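Local coordinates for protein 4-hydroxybenzoyl-CoA thioesterase (Staphylococcus aureus, PDB 6FDG) that probably hydrolyses acyl-CoA thioesters as a hotdog-fold thioesterase, with the CoA ester of DHNA in the vitamin K2 pathway as its assigned substrate, at residues V32-Y37 against T107-I112; E81-L86 against E131-V136; G24-W29 against V62-S67. All coordinates share one frame; numbering follows the deposited sequence.

Contact 1: residues V32-Y37 against T107-I112; sequences VARLDY and TELICI
The guanidinium group of Arg34 carries Leu109 on one of its faces. The methyl CD2 of Leu109 stands 3.8 Å above the plane of that group, displaced from its middle. Thr107 meets the same group obliquely, with its OG1 3.6 Å from Arg34 NH2. No hydrogen bond joins these two atoms. Both instead bond to the hydroxyl of Tyr92, on the neighbouring strand 88-95, so one tyrosine OH holds the two polar ends close together. The aliphatic part of the arginine also takes part: Arg34 CD lies 3.7 Å from Leu109 CD2. Arg34 leaves its helix extended, with CG anti to the backbone N (chi1 178°), and then bends at chi3 (64°). The bend turns the guanidinium across the leucine, while NH2 comes to the threonine. Arg34 reaches out from the helix and Leu109 from the sheet to meet it. This is the hotdog fold, in which the long helix 26-41 is the sausage and the curved antiparallel sheet is the bun. Thr107 and Leu109 lie two apart on strand 101-113 and both direct their CB atoms at the helix. All three residues are buried, so the charged guanidinium sits inside the protein between helix and sheet. Arg34 also packs on Val57, and Thr107 on Leu60, both from strand 57-64.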
ATOM      1  N   VAL A  32       1.421  -8.888  10.643  1.00 14.47           N
ATOM      2  CA  VAL A  32       1.247 -10.291  10.332  1.00 14.45           C
ATOM      3  C   VAL A  32       1.863 -11.147  11.450  1.00 14.71           C
ATOM      4  O   VAL A  32       1.253 -12.110  11.932  1.00 15.79           O
ATOM      5  CB  VAL A  32       1.870 -10.616   8.956  1.00 15.51           C
ATOM      6  CG1 VAL A  32       1.963 -12.154   8.687  1.00 17.45           C
ATOM      7  CG2 VAL A  32       1.072  -9.970   7.876  1.00 16.98           C
ATOM      8  N   ALA A  33       3.024 -10.819  11.887  1.00 14.76           N
ATOM      9  CA  ALA A  33       3.714 -11.545  12.956  1.00 16.06           C
ATOM     10  C   ALA A  33       3.017 -11.466  14.262  1.00 14.84           C
ATOM     11  O   ALA A  33       2.863 -12.509  14.954  1.00 16.38           O
ATOM     12  CB  ALA A  33       5.171 -11.101  13.004  1.00 15.93           C
ATOM     13  N   ARG A  34       2.571 -10.281  14.636  1.00 15.71           N
ATOM     14  CA  ARG A  34       1.896 -10.097  15.891  1.00 15.48           C
ATOM     15  C   ARG A  34       0.543 -10.874  15.939  1.00 14.99           C
ATOM     16  O   ARG A  34       0.223 -11.527  16.934  1.00 15.83           O
ATOM     17  CB  ARG A  34       1.578  -8.559  16.039  1.00 16.75           C
ATOM     18  CG  ARG A  34       0.840  -8.193  17.262  1.00 18.51           C
ATOM     19  CD  ARG A  34       0.750  -6.682  17.445  1.00 17.13           C
ATOM     20  NE  ARG A  34       0.007  -6.001  16.417  1.00 16.34           N
ATOM     21  CZ  ARG A  34       0.523  -5.217  15.486  1.00 16.93           C
ATOM     22  NH1 ARG A  34      -0.346  -4.549  14.651  1.00 19.49           N
ATOM     23  NH2 ARG A  34       1.811  -5.141  15.200  1.00 16.46           N
ATOM     24  N   LEU A  35      -0.179 -10.875  14.835  1.00 15.29           N
ATOM     25  CA  LEU A  35      -1.446 -11.607  14.761  1.00 16.21           C
ATOM     26  C   LEU A  35      -1.127 -13.115  14.799  1.00 16.55           C
ATOM     27  O   LEU A  35      -2.018 -13.875  15.332  1.00 18.71           O
ATOM     28  CB  LEU A  35      -2.234 -11.160  13.542  1.00 17.34           C
ATOM     29  CG  LEU A  35      -2.857  -9.764  13.648  1.00 19.18           C
ATOM     30  CD1 LEU A  35      -3.417  -9.309  12.281  1.00 21.36           C
ATOM     31  CD2 LEU A  35      -4.001  -9.699  14.668  1.00 23.18           C
ATOM     32  N   ASP A  36      -0.000 -13.558  14.253  1.00 16.36           N
ATOM     33  CA  ASP A  36       0.369 -14.976  14.318  1.00 17.01           C
ATOM     34  C   ASP A  36       0.703 -15.291  15.755  1.00 16.32           C
ATOM     35  O   ASP A  36       0.355 -16.396  16.268  1.00 18.23           O
ATOM     36  CB  ASP A  36       1.600 -15.211  13.406  1.00 17.61           C
ATOM     37  CG  ASP A  36       1.988 -16.672  13.260  1.00 20.21           C
ATOM     38  OD1 ASP A  36       1.085 -17.522  13.092  1.00 22.72           O
ATOM     39  OD2 ASP A  36       3.219 -16.903  13.338  1.00 20.22           O
ATOM     40  N   TYR A  37       1.410 -14.454  16.522  1.00 16.05           N
ATOM     41  CA  TYR A  37       1.707 -14.643  17.954  1.00 16.07           C
ATOM     42  C   TYR A  37       0.381 -14.855  18.671  1.00 16.65           C
ATOM     43  O   TYR A  37       0.212 -15.793  19.478  1.00 18.02           O
ATOM     44  CB  TYR A  37       2.511 -13.475  18.518  1.00 15.26           C
ATOM     45  CG  TYR A  37       2.760 -13.528  19.963  1.00 16.05           C
ATOM     46  CD1 TYR A  37       1.811 -13.081  20.892  1.00 16.60           C
ATOM     47  CD2 TYR A  37       3.978 -14.015  20.483  1.00 16.58           C
ATOM     48  CE1 TYR A  37       2.032 -13.108  22.248  1.00 16.82           C
ATOM     49  CE2 TYR A  37       4.241 -14.043  21.843  1.00 16.99           C
ATOM     50  CZ  TYR A  37       3.279 -13.614  22.736  1.00 16.08           C
ATOM     51  OH  TYR A  37       3.552 -13.651  24.129  1.00 17.71           O
ATOM     52  N   THR A 107       6.226  -2.389  18.590  1.00 14.24           N
ATOM     53  CA  THR A 107       4.918  -1.739  18.503  1.00 15.10           C
ATOM     54  C   THR A 107       4.224  -1.700  19.831  1.00 14.97           C
ATOM     55  O   THR A 107       4.089  -2.814  20.485  1.00 16.40           O
ATOM     56  CB  THR A 107       3.976  -2.392  17.527  1.00 15.52           C
ATOM     57  OG1 THR A 107       3.786  -3.789  17.919  1.00 15.17           O
ATOM     58  CG2 THR A 107       4.455  -2.332  16.060  1.00 16.01           C
ATOM     59  N   GLU A 108       3.719  -0.554  20.261  1.00 15.10           N
ATOM     60  CA  GLU A 108       2.804  -0.470  21.436  1.00 15.00           C
ATOM     61  C   GLU A 108       1.423  -0.532  20.913  1.00 16.30           C
ATOM     62  O   GLU A 108       1.043   0.144  19.939  1.00 17.79           O
ATOM     63  CB  GLU A 108       3.104   0.824  22.156  1.00 18.05           C
ATOM     64  CG  GLU A 108       2.187   0.981  23.441  1.00 21.66           C
ATOM     65  CD  GLU A 108       2.450   2.326  24.046  1.00 33.73           C
ATOM     66  OE1 GLU A 108       2.225   3.322  23.332  1.00 38.80           O
ATOM     67  OE2 GLU A 108       2.841   2.385  25.195  1.00 36.39           O
ATOM     68  N   LEU A 109       0.558  -1.325  21.600  1.00 16.45           N
ATOM     69  CA  LEU A 109      -0.846  -1.589  21.256  1.00 17.18           C
ATOM     70  C   LEU A 109      -1.690  -1.242  22.490  1.00 17.60           C
ATOM     71  O   LEU A 109      -1.259  -1.528  23.626  1.00 17.64           O
ATOM     72  CB  LEU A 109      -1.125  -2.997  20.874  1.00 19.01           C
ATOM     73  CG  LEU A 109      -0.715  -3.565  19.549  1.00 21.33           C
ATOM     74  CD1 LEU A 109      -1.652  -3.134  18.541  1.00 22.22           C
ATOM     75  CD2 LEU A 109       0.690  -3.338  19.112  1.00 18.88           C
ATOM     76  N   ILE A 110      -2.839  -0.704  22.261  1.00 17.18           N
ATOM     77  CA  ILE A 110      -3.913  -0.473  23.296  1.00 17.76           C
ATOM     78  C   ILE A 110      -5.145  -1.175  22.767  1.00 18.63           C
ATOM     79  O   ILE A 110      -5.238  -1.577  21.625  1.00 20.73           O
ATOM     80  CB  ILE A 110      -4.148   1.018  23.650  1.00 18.27           C
ATOM     81  CG1 ILE A 110      -4.625   1.802  22.418  1.00 19.14           C
ATOM     82  CG2 ILE A 110      -2.894   1.590  24.199  1.00 21.04           C
ATOM     83  CD1 ILE A 110      -5.100   3.227  22.609  1.00 23.38           C
ATOM     84  N   CYS A 111      -6.201  -1.266  23.613  1.00 18.31           N
ATOM     85  CA  CYS A 111      -7.502  -1.722  23.157  1.00 18.20           C
ATOM     86  C   CYS A 111      -8.534  -0.647  23.468  1.00 18.34           C
ATOM     87  O   CYS A 111      -8.472  -0.053  24.542  1.00 19.96           O
ATOM     88  CB  CYS A 111      -7.879  -2.999  23.930  1.00 21.74           C
ATOM     89  SG  CYS A 111      -6.910  -4.475  23.505  1.00 24.95           S
ATOM     90  N   ILE A 112      -9.411  -0.444  22.516  1.00 18.77           N
ATOM     91  CA  ILE A 112     -10.415   0.607  22.605  1.00 20.53           C
ATOM     92  C   ILE A 112     -11.734   0.107  22.076  1.00 19.05           C
ATOM     93  O   ILE A 112     -11.873  -0.801  21.356  1.00 20.61           O
ATOM     94  CB  ILE A 112      -9.973   1.838  21.775  1.00 23.60           C
ATOM     95  CG1 ILE A 112      -9.924   1.556  20.286  1.00 28.73           C
ATOM     96  CG2 ILE A 112      -8.634   2.436  22.301  1.00 24.44           C
ATOM     97  CD1 ILE A 112      -9.484   2.783  19.462  1.00 31.09           C
TER

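Contact 2: residues E81-L86 against E131-V136; sequences EKYSRL and EAYSKV
Tyr83 lays one ring face against Tyr133 CB. This is a CH-pi contact: the CB lies 3.5 Å from the centroid of the Tyr83 ring, only 7° off the ring normal. Tyr83 CD1 and CE1 are both 3.6 Å from Tyr133 CB. The two rings also touch, with Tyr133 CD2 3.7 Å from Tyr83 CD1. They are neither stacked nor edge-to-face, since their planes meet at 48° and their centroids are 5.4 Å apart. The side chains cross at about a right angle. The CA-CB bond of Tyr133 aims at Tyr83, while the far end of its ring turns toward helix 26-41. Ser134 completes the first shell, its OG 3.5 Å from Tyr83 CE2.

The opposite face of the Tyr83 ring has the backbone N of Arg85 over its rim. With chi1 at 167°, the ring of Tyr83 is carried out from the strand to the helix, where Tyr133 CB meets its face.

Hydrogen bonds then fix the ends. The hydroxyl of Tyr83 bonds to His130 ND1, and its backbone N to the side chain of Gln137. Two side chains of one helix therefore hold this tyrosine at its backbone and at its tip. Ser134 OG bonds back to His130 O within the helix. The hydroxyl of Tyr133 is paired with that of Tyr90, and its ring packs on Ile38 and Leu41 of helix 26-41. Just before Tyr83, Glu81 and Lys82 both face Val89 in a classic beta bulge. The contact thus fastens helix 127-141, the last helix of the chain, to the far end of strand 73-83 of the hotdog sheet.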
ATOM      1  N   GLU A  81       7.351  -7.730  25.139  1.00 17.77           N
ATOM      2  CA  GLU A  81       8.350  -7.193  26.058  1.00 18.91           C
ATOM      3  C   GLU A  81       7.714  -6.720  27.306  1.00 20.08           C
ATOM      4  O   GLU A  81       8.292  -6.845  28.400  1.00 22.31           O
ATOM      5  CB  GLU A  81       9.101  -6.080  25.348  1.00 20.91           C
ATOM      6  CG  GLU A  81      10.254  -5.477  26.140  1.00 24.55           C
ATOM      7  CD  GLU A  81      11.345  -6.423  26.490  1.00 29.74           C
ATOM      8  OE1 GLU A  81      11.570  -7.507  25.829  1.00 32.47           O
ATOM      9  OE2 GLU A  81      12.164  -5.986  27.372  1.00 37.41           O
ATOM     10  N   LYS A  82       6.536  -6.091  27.205  1.00 18.46           N
ATOM     11  CA  LYS A  82       5.858  -5.544  28.387  1.00 20.27           C
ATOM     12  C   LYS A  82       4.347  -5.720  28.213  1.00 19.20           C
ATOM     13  O   LYS A  82       3.787  -5.299  27.185  1.00 19.90           O
ATOM     14  CB  LYS A  82       6.136  -4.059  28.562  1.00 22.77           C
ATOM     15  CG  LYS A  82       7.630  -3.594  28.529  1.00 31.19           C
ATOM     16  CD  LYS A  82       7.858  -2.124  28.143  1.00 40.54           C
ATOM     17  CE  LYS A  82       9.316  -1.745  28.438  1.00 45.65           C
ATOM     18  NZ  LYS A  82       9.394  -0.435  29.180  1.00 53.64           N
ATOM     19  N   TYR A  83       3.659  -6.285  29.198  1.00 20.87           N
ATOM     20  CA  TYR A  83       2.227  -6.379  29.219  1.00 18.46           C
ATOM     21  C   TYR A  83       1.669  -5.661  30.373  1.00 19.44           C
ATOM     22  O   TYR A  83       2.152  -5.860  31.538  1.00 21.15           O
ATOM     23  CB  TYR A  83       1.788  -7.859  29.266  1.00 19.57           C
ATOM     24  CG  TYR A  83       0.337  -7.975  29.594  1.00 20.11           C
ATOM     25  CD1 TYR A  83      -0.628  -7.610  28.639  1.00 19.72           C
ATOM     26  CD2 TYR A  83      -0.159  -8.416  30.822  1.00 21.00           C
ATOM     27  CE1 TYR A  83      -1.964  -7.637  28.926  1.00 19.38           C
ATOM     28  CE2 TYR A  83      -1.518  -8.444  31.107  1.00 20.35           C
ATOM     29  CZ  TYR A  83      -2.401  -8.045  30.156  1.00 20.59           C
ATOM     30  OH  TYR A  83      -3.766  -8.042  30.336  1.00 22.23           O
ATOM     31  N   SER A  84       0.656  -4.840  30.208  1.00 18.96           N
ATOM     32  CA  SER A  84      -0.181  -4.336  31.277  1.00 20.45           C
ATOM     33  C   SER A  84      -1.609  -4.402  30.726  1.00 19.28           C
ATOM     34  O   SER A  84      -1.872  -4.593  29.538  1.00 19.82           O
ATOM     35  CB  SER A  84       0.127  -2.958  31.692  1.00 22.65           C
ATOM     36  OG  SER A  84      -0.362  -1.983  30.798  1.00 24.43           O
ATOM     37  N   ARG A  85      -2.584  -4.287  31.666  1.00 20.80           N
ATOM     38  CA  ARG A  85      -3.991  -4.394  31.209  1.00 20.45           C
ATOM     39  C   ARG A  85      -4.392  -3.207  30.305  1.00 19.44           C
ATOM     40  O   ARG A  85      -5.404  -3.374  29.590  1.00 23.16           O
ATOM     41  CB  ARG A  85      -4.889  -4.297  32.456  1.00 26.41           C
ATOM     42  CG  ARG A  85      -4.621  -5.282  33.595  1.00 33.21           C
ATOM     43  CD  ARG A  85      -4.974  -4.733  35.005  1.00 31.79           C
ATOM     44  NE  ARG A  85      -5.045  -5.658  36.034  1.00 35.84           N
ATOM     45  CZ  ARG A  85      -4.027  -6.107  36.757  1.00 47.03           C
ATOM     46  NH1 ARG A  85      -2.779  -5.709  36.571  1.00 51.30           N
ATOM     47  NH2 ARG A  85      -4.265  -7.039  37.663  1.00 55.09           N
ATOM     48  N   LEU A  86      -3.654  -2.129  30.233  1.00 18.58           N
ATOM     49  CA  LEU A  86      -3.946  -1.044  29.385  1.00 18.72           C
ATOM     50  C   LEU A  86      -3.104  -0.988  28.078  1.00 19.35           C
ATOM     51  O   LEU A  86      -3.582  -0.326  27.125  1.00 22.82           O
ATOM     52  CB  LEU A  86      -3.812   0.251  30.105  1.00 20.56           C
ATOM     53  CG  LEU A  86      -4.995   0.517  31.147  1.00 22.85           C
ATOM     54  CD1 LEU A  86      -4.660   1.752  31.941  1.00 26.32           C
ATOM     55  CD2 LEU A  86      -6.314   0.671  30.514  1.00 24.23           C
ATOM     56  N   GLU A 131      -5.445 -13.455  31.390  1.00 23.71           N
ATOM     57  CA  GLU A 131      -4.783 -14.514  32.219  1.00 24.90           C
ATOM     58  C   GLU A 131      -3.584 -15.004  31.401  1.00 23.20           C
ATOM     59  O   GLU A 131      -2.564 -15.225  32.059  1.00 23.38           O
ATOM     60  CB  GLU A 131      -5.810 -15.619  32.478  1.00 28.45           C
ATOM     61  CG  GLU A 131      -5.244 -16.968  32.998  1.00 35.41           C
ATOM     62  CD  GLU A 131      -6.331 -18.068  33.074  1.00 52.92           C
ATOM     63  OE1 GLU A 131      -7.054 -18.327  32.078  1.00 60.43           O
ATOM     64  OE2 GLU A 131      -6.482 -18.679  34.154  1.00 57.11           O
ATOM     65  N   ALA A 132      -3.761 -15.220  30.101  1.00 21.48           N
ATOM     66  CA  ALA A 132      -2.658 -15.767  29.244  1.00 21.17           C
ATOM     67  C   ALA A 132      -1.477 -14.791  29.148  1.00 20.54           C
ATOM     68  O   ALA A 132      -0.317 -15.170  29.421  1.00 19.97           O
ATOM     69  CB  ALA A 132      -3.150 -16.166  27.945  1.00 21.92           C
ATOM     70  N   TYR A 133      -1.820 -13.481  28.961  1.00 18.38           N
ATOM     71  CA  TYR A 133      -0.725 -12.514  28.892  1.00 19.30           C
ATOM     72  C   TYR A 133       0.022 -12.320  30.164  1.00 18.84           C
ATOM     73  O   TYR A 133       1.204 -12.054  30.224  1.00 19.30           O
ATOM     74  CB  TYR A 133      -1.271 -11.132  28.297  1.00 17.59           C
ATOM     75  CG  TYR A 133      -1.346 -11.098  26.777  1.00 18.05           C
ATOM     76  CD1 TYR A 133      -2.187 -11.847  26.054  1.00 19.59           C
ATOM     77  CD2 TYR A 133      -0.493 -10.274  26.091  1.00 17.90           C
ATOM     78  CE1 TYR A 133      -2.242 -11.814  24.665  1.00 21.98           C
ATOM     79  CE2 TYR A 133      -0.543 -10.198  24.686  1.00 19.33           C
ATOM     80  CZ  TYR A 133      -1.326 -10.994  24.014  1.00 19.08           C
ATOM     81  OH  TYR A 133      -1.394 -10.978  22.605  1.00 22.65           O
ATOM     82  N   SER A 134      -0.712 -12.385  31.300  1.00 21.10           N
ATOM     83  CA  SER A 134      -0.149 -12.226  32.587  1.00 20.72           C
ATOM     84  C   SER A 134       0.754 -13.476  32.907  1.00 19.70           C
ATOM     85  O   SER A 134       1.846 -13.245  33.456  1.00 21.99           O
ATOM     86  CB  SER A 134      -1.223 -12.153  33.715  1.00 25.31           C
ATOM     87  OG  SER A 134      -1.885 -10.903  33.618  1.00 28.43           O
ATOM     88  N   LYS A 135       0.338 -14.611  32.549  1.00 20.21           N
ATOM     89  CA  LYS A 135       1.161 -15.835  32.725  1.00 22.48           C
ATOM     90  C   LYS A 135       2.453 -15.720  31.914  1.00 21.75           C
ATOM     91  O   LYS A 135       3.528 -15.937  32.426  1.00 22.26           O
ATOM     92  CB  LYS A 135       0.414 -17.046  32.309  1.00 25.77           C
ATOM     93  CG  LYS A 135       1.181 -18.390  32.266  1.00 29.72           C
ATOM     94  CD  LYS A 135       0.272 -19.568  31.885  1.00 37.68           C
ATOM     95  CE  LYS A 135       1.004 -20.917  31.887  1.00 50.94           C
ATOM     96  NZ  LYS A 135       1.796 -21.087  33.160  1.00 58.92           N
ATOM     97  N   VAL A 136       2.298 -15.294  30.620  1.00 20.05           N
ATOM     98  CA  VAL A 136       3.490 -15.084  29.774  1.00 18.14           C
ATOM     99  C   VAL A 136       4.400 -14.110  30.349  1.00 18.25           C
ATOM    100  O   VAL A 136       5.621 -14.264  30.323  1.00 20.07           O
ATOM    101  CB  VAL A 136       3.025 -14.791  28.291  1.00 18.92           C
ATOM    102  CG1 VAL A 136       4.225 -14.304  27.502  1.00 19.72           C
ATOM    103  CG2 VAL A 136       2.429 -16.006  27.651  1.00 22.03           C
TER

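Contact 3: residues G24-W29 against V62-S67; sequences GNYATW and VNYKKS
Tyr26 and Tyr64 form a T-shaped (edge-to-face) pair. The edge of Tyr64 points at the face of Tyr26, with the ring planes at 88° and the centroids 4.9 Å apart. Tyr64 CE2 is the atom that does the touching. It stands over the centre of the Tyr26 ring, and its nearest atom there is Tyr26 CD1, at 3.6 Å.

The two tyrosines share a first torsion: each places CG anti to its carbonyl carbon and beside the backbone N (chi1 -76° for Tyr26, -56° for Tyr64). The result differs because the backbones differ. From the helix, this torsion sends Tyr26 straight at the strand. From the strand, it swings the ring of Tyr64 back over Val62, two residues earlier. Val62 CG1 lies 3.3 Å above the plane of the Tyr64 ring, toward its rim, and supports that face. The same methyl reaches Tyr26 CB across the contact, at 4.3 Å. Val62 thus touches both tyrosines.

The two hydroxyls are anchored differently. Tyr64 OH bonds to the backbone O of His23, in the residues leading to helix 26-41. Tyr26 OH uses a water, which lies 2.8 Å from Tyr26 OH. This water donates a hydrogen bond to Lys66 O, also 2.8 Å away, and so links the helix side chain to the loop after the strand.

The contact joins the N-terminal part of helix 26-41 to the end of strand 57-64. Tyr26 also packs on Thr103 of strand 101-113 and Ile94 of strand 88-95. Val62 and Asn63 pair antiparallel with a strand of the third subunit, so the sheet continues across that interface.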
ATOM      1  N   GLY A  24       8.478   1.491   4.587  1.00 14.54           N
ATOM      2  CA  GLY A  24       7.118   1.624   5.146  1.00 15.24           C
ATOM      3  C   GLY A  24       6.354   0.368   5.182  1.00 16.67           C
ATOM      4  O   GLY A  24       5.289   0.373   5.868  1.00 18.28           O
ATOM      5  N   ASN A  25       6.733  -0.707   4.548  1.00 14.22           N
ATOM      6  CA  ASN A  25       5.989  -1.977   4.509  1.00 14.79           C
ATOM      7  C   ASN A  25       6.300  -2.835   5.680  1.00 15.69           C
ATOM      8  O   ASN A  25       5.560  -3.817   5.949  1.00 17.10           O
ATOM      9  CB  ASN A  25       6.247  -2.740   3.185  1.00 15.86           C
ATOM     10  CG  ASN A  25       5.715  -2.038   2.023  1.00 16.96           C
ATOM     11  OD1 ASN A  25       4.723  -1.316   2.100  1.00 19.51           O
ATOM     12  ND2 ASN A  25       6.326  -2.263   0.836  1.00 17.99           N
ATOM     13  N   TYR A  26       7.306  -2.513   6.469  1.00 14.79           N
ATOM     14  CA  TYR A  26       7.667  -3.399   7.565  1.00 15.85           C
ATOM     15  C   TYR A  26       6.619  -3.388   8.648  1.00 15.03           C
ATOM     16  O   TYR A  26       6.434  -4.409   9.307  1.00 16.49           O
ATOM     17  CB  TYR A  26       9.036  -2.992   8.118  1.00 15.87           C
ATOM     18  CG  TYR A  26      10.226  -3.407   7.254  1.00 16.75           C
ATOM     19  CD1 TYR A  26      10.519  -2.892   5.993  1.00 16.54           C
ATOM     20  CD2 TYR A  26      11.040  -4.383   7.730  1.00 17.59           C
ATOM     21  CE1 TYR A  26      11.622  -3.247   5.266  1.00 16.70           C
ATOM     22  CE2 TYR A  26      12.222  -4.719   6.981  1.00 18.44           C
ATOM     23  CZ  TYR A  26      12.438  -4.145   5.802  1.00 17.30           C
ATOM     24  OH  TYR A  26      13.636  -4.505   5.106  1.00 18.75           O
ATOM     25  N   ALA A  27       5.879  -2.291   8.844  1.00 14.84           N
ATOM     26  CA  ALA A  27       4.782  -2.320   9.803  1.00 15.50           C
ATOM     27  C   ALA A  27       3.775  -3.394   9.467  1.00 15.50           C
ATOM     28  O   ALA A  27       3.243  -4.033  10.411  1.00 15.08           O
ATOM     29  CB  ALA A  27       4.165  -0.973   9.914  1.00 16.89           C
ATOM     30  N   THR A  28       3.500  -3.637   8.188  1.00 14.93           N
ATOM     31  CA  THR A  28       2.580  -4.689   7.798  1.00 14.70           C
ATOM     32  C   THR A  28       3.119  -6.048   8.180  1.00 14.70           C
ATOM     33  O   THR A  28       2.358  -6.921   8.651  1.00 15.89           O
ATOM     34  CB  THR A  28       2.202  -4.613   6.315  1.00 16.45           C
ATOM     35  OG1 THR A  28       1.612  -3.335   6.102  1.00 19.91           O
ATOM     36  CG2 THR A  28       1.354  -5.688   5.873  1.00 17.26           C
ATOM     37  N   TRP A  29       4.413  -6.253   8.011  1.00 14.50           N
ATOM     38  CA  TRP A  29       4.999  -7.532   8.403  1.00 15.17           C
ATOM     39  C   TRP A  29       4.987  -7.709   9.908  1.00 14.55           C
ATOM     40  O   TRP A  29       4.676  -8.827  10.369  1.00 15.51           O
ATOM     41  CB  TRP A  29       6.452  -7.634   7.922  1.00 15.17           C
ATOM     42  CG  TRP A  29       6.566  -7.784   6.414  1.00 15.81           C
ATOM     43  CD1 TRP A  29       5.608  -7.738   5.504  1.00 16.32           C
ATOM     44  CD2 TRP A  29       7.796  -8.003   5.692  1.00 16.45           C
ATOM     45  NE1 TRP A  29       6.101  -7.930   4.197  1.00 17.29           N
ATOM     46  CE2 TRP A  29       7.461  -8.109   4.351  1.00 16.38           C
ATOM     47  CE3 TRP A  29       9.119  -8.108   6.072  1.00 18.41           C
ATOM     48  CZ2 TRP A  29       8.383  -8.405   3.328  1.00 18.27           C
ATOM     49  CZ3 TRP A  29      10.072  -8.372   5.077  1.00 19.51           C
ATOM     50  CH2 TRP A  29       9.665  -8.520   3.734  1.00 19.99           C
ATOM     51  N   VAL A  62      11.151   0.940  14.073  1.00 14.95           N
ATOM     52  CA  VAL A  62      11.796  -0.041  13.187  1.00 15.16           C
ATOM     53  C   VAL A  62      13.262   0.361  13.030  1.00 17.25           C
ATOM     54  O   VAL A  62      13.538   1.540  12.741  1.00 17.70           O
ATOM     55  CB  VAL A  62      11.203  -0.130  11.797  1.00 16.14           C
ATOM     56  CG1 VAL A  62      11.666  -1.355  11.060  1.00 18.12           C
ATOM     57  CG2 VAL A  62       9.602  -0.152  11.822  1.00 17.31           C
ATOM     58  N   ASN A  63      14.200  -0.540  13.286  0.50 15.71           N
ATOM     59  CA  ASN A  63      15.619  -0.262  13.037  0.50 15.18           C
ATOM     60  C   ASN A  63      16.127  -1.215  12.055  0.50 15.58           C
ATOM     61  O   ASN A  63      16.128  -2.444  12.319  0.50 15.94           O
ATOM     62  CB  ASN A  63      16.352  -0.431  14.328  0.50 15.27           C
ATOM     63  CG  ASN A  63      17.783   0.062  14.227  0.50 18.83           C
ATOM     64  OD1 ASN A  63      18.607  -0.617  13.743  0.50 22.98           O
ATOM     65  ND2 ASN A  63      17.985   1.341  14.503  0.50 24.86           N
ATOM     66  N   TYR A  64      16.565  -0.673  10.933  1.00 17.61           N
ATOM     67  CA  TYR A  64      16.882  -1.435   9.735  1.00 17.25           C
ATOM     68  C   TYR A  64      18.428  -1.753   9.756  1.00 19.45           C
ATOM     69  O   TYR A  64      19.216  -0.846   9.555  1.00 24.06           O
ATOM     70  CB  TYR A  64      16.509  -0.710   8.453  1.00 18.20           C
ATOM     71  CG  TYR A  64      14.991  -0.300   8.424  1.00 16.54           C
ATOM     72  CD1 TYR A  64      14.642   0.909   8.950  1.00 16.56           C
ATOM     73  CD2 TYR A  64      14.081  -1.051   7.831  1.00 16.90           C
ATOM     74  CE1 TYR A  64      13.299   1.324   8.968  1.00 16.55           C
ATOM     75  CE2 TYR A  64      12.711  -0.648   7.795  1.00 16.46           C
ATOM     76  CZ  TYR A  64      12.374   0.528   8.341  1.00 16.21           C
ATOM     77  OH  TYR A  64      11.041   0.968   8.417  1.00 18.56           O
ATOM     78  N   LYS A  65      18.800  -2.985   9.930  1.00 20.34           N
ATOM     79  CA  LYS A  65      20.245  -3.349   9.965  1.00 20.14           C
ATOM     80  C   LYS A  65      20.710  -3.718   8.666  1.00 20.66           C
ATOM     81  O   LYS A  65      21.942  -3.422   8.378  1.00 25.09           O
ATOM     82  CB  LYS A  65      20.436  -4.522  10.906  1.00 22.61           C
ATOM     83  CG  LYS A  65      19.898  -4.469  12.275  1.00 27.42           C
ATOM     84  CD  LYS A  65      20.279  -3.391  13.148  1.00 30.55           C
ATOM     85  CE  LYS A  65      19.510  -3.652  14.495  1.00 36.64           C
ATOM     86  NZ  LYS A  65      19.859  -2.706  15.549  1.00 42.49           N
ATOM     87  N   LYS A  66      19.970  -4.381   7.825  1.00 19.91           N
ATOM     88  CA  LYS A  66      20.319  -4.819   6.489  1.00 22.30           C
ATOM     89  C   LYS A  66      19.149  -4.594   5.604  1.00 23.99           C
ATOM     90  O   LYS A  66      18.006  -4.941   5.990  1.00 24.74           O
ATOM     91  CB  LYS A  66      20.686  -6.352   6.444  1.00 23.22           C
ATOM     92  CG  LYS A  66      21.886  -6.721   7.255  1.00 29.97           C
ATOM     93  CD  LYS A  66      22.238  -8.173   6.952  1.00 34.24           C
ATOM     94  CE  LYS A  66      23.738  -8.431   6.841  1.00 53.79           C
ATOM     95  NZ  LYS A  66      24.297  -8.509   8.206  1.00 53.50           N
ATOM     96  N   SER A  67      19.317  -4.151   4.381  1.00 24.01           N
ATOM     97  CA  SER A  67      18.270  -4.189   3.371  1.00 23.50           C
ATOM     98  C   SER A  67      17.750  -5.569   3.092  1.00 24.17           C
ATOM     99  O   SER A  67      18.560  -6.606   3.191  1.00 26.36           O
ATOM    100  CB  SER A  67      18.649  -3.383   2.075  1.00 28.67           C
ATOM    101  OG  SER A  67      18.728  -2.020   2.397  1.00 33.33           O
TER
HETATM  102  O   HOH W   1      15.547  -4.351   7.196  1.00 21.72           O

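In the fold
The three contacts share one curved sheet. Contacts 1 and 3 both use helix 26-41, contact 3 at its start and contact 1 further along, with centres about 16 Å apart. Their sheet partners, strands 101-113 and 57-64, are neighbours. Contact 2 brings helix 127-141 to strand 73-83. Its centre is about 12 Å from that of contact 1, and the two touch where Tyr37 packs on Val136. Contacts 2 and 3 flank the middle of the chain, about 25 Å apart between centres. Both segments of contact 3 precede those of contact 2 in the sequence, while contact 1 crosses both. Together they tie the central helix and the last helix, 127-141, to the hotdog sheet.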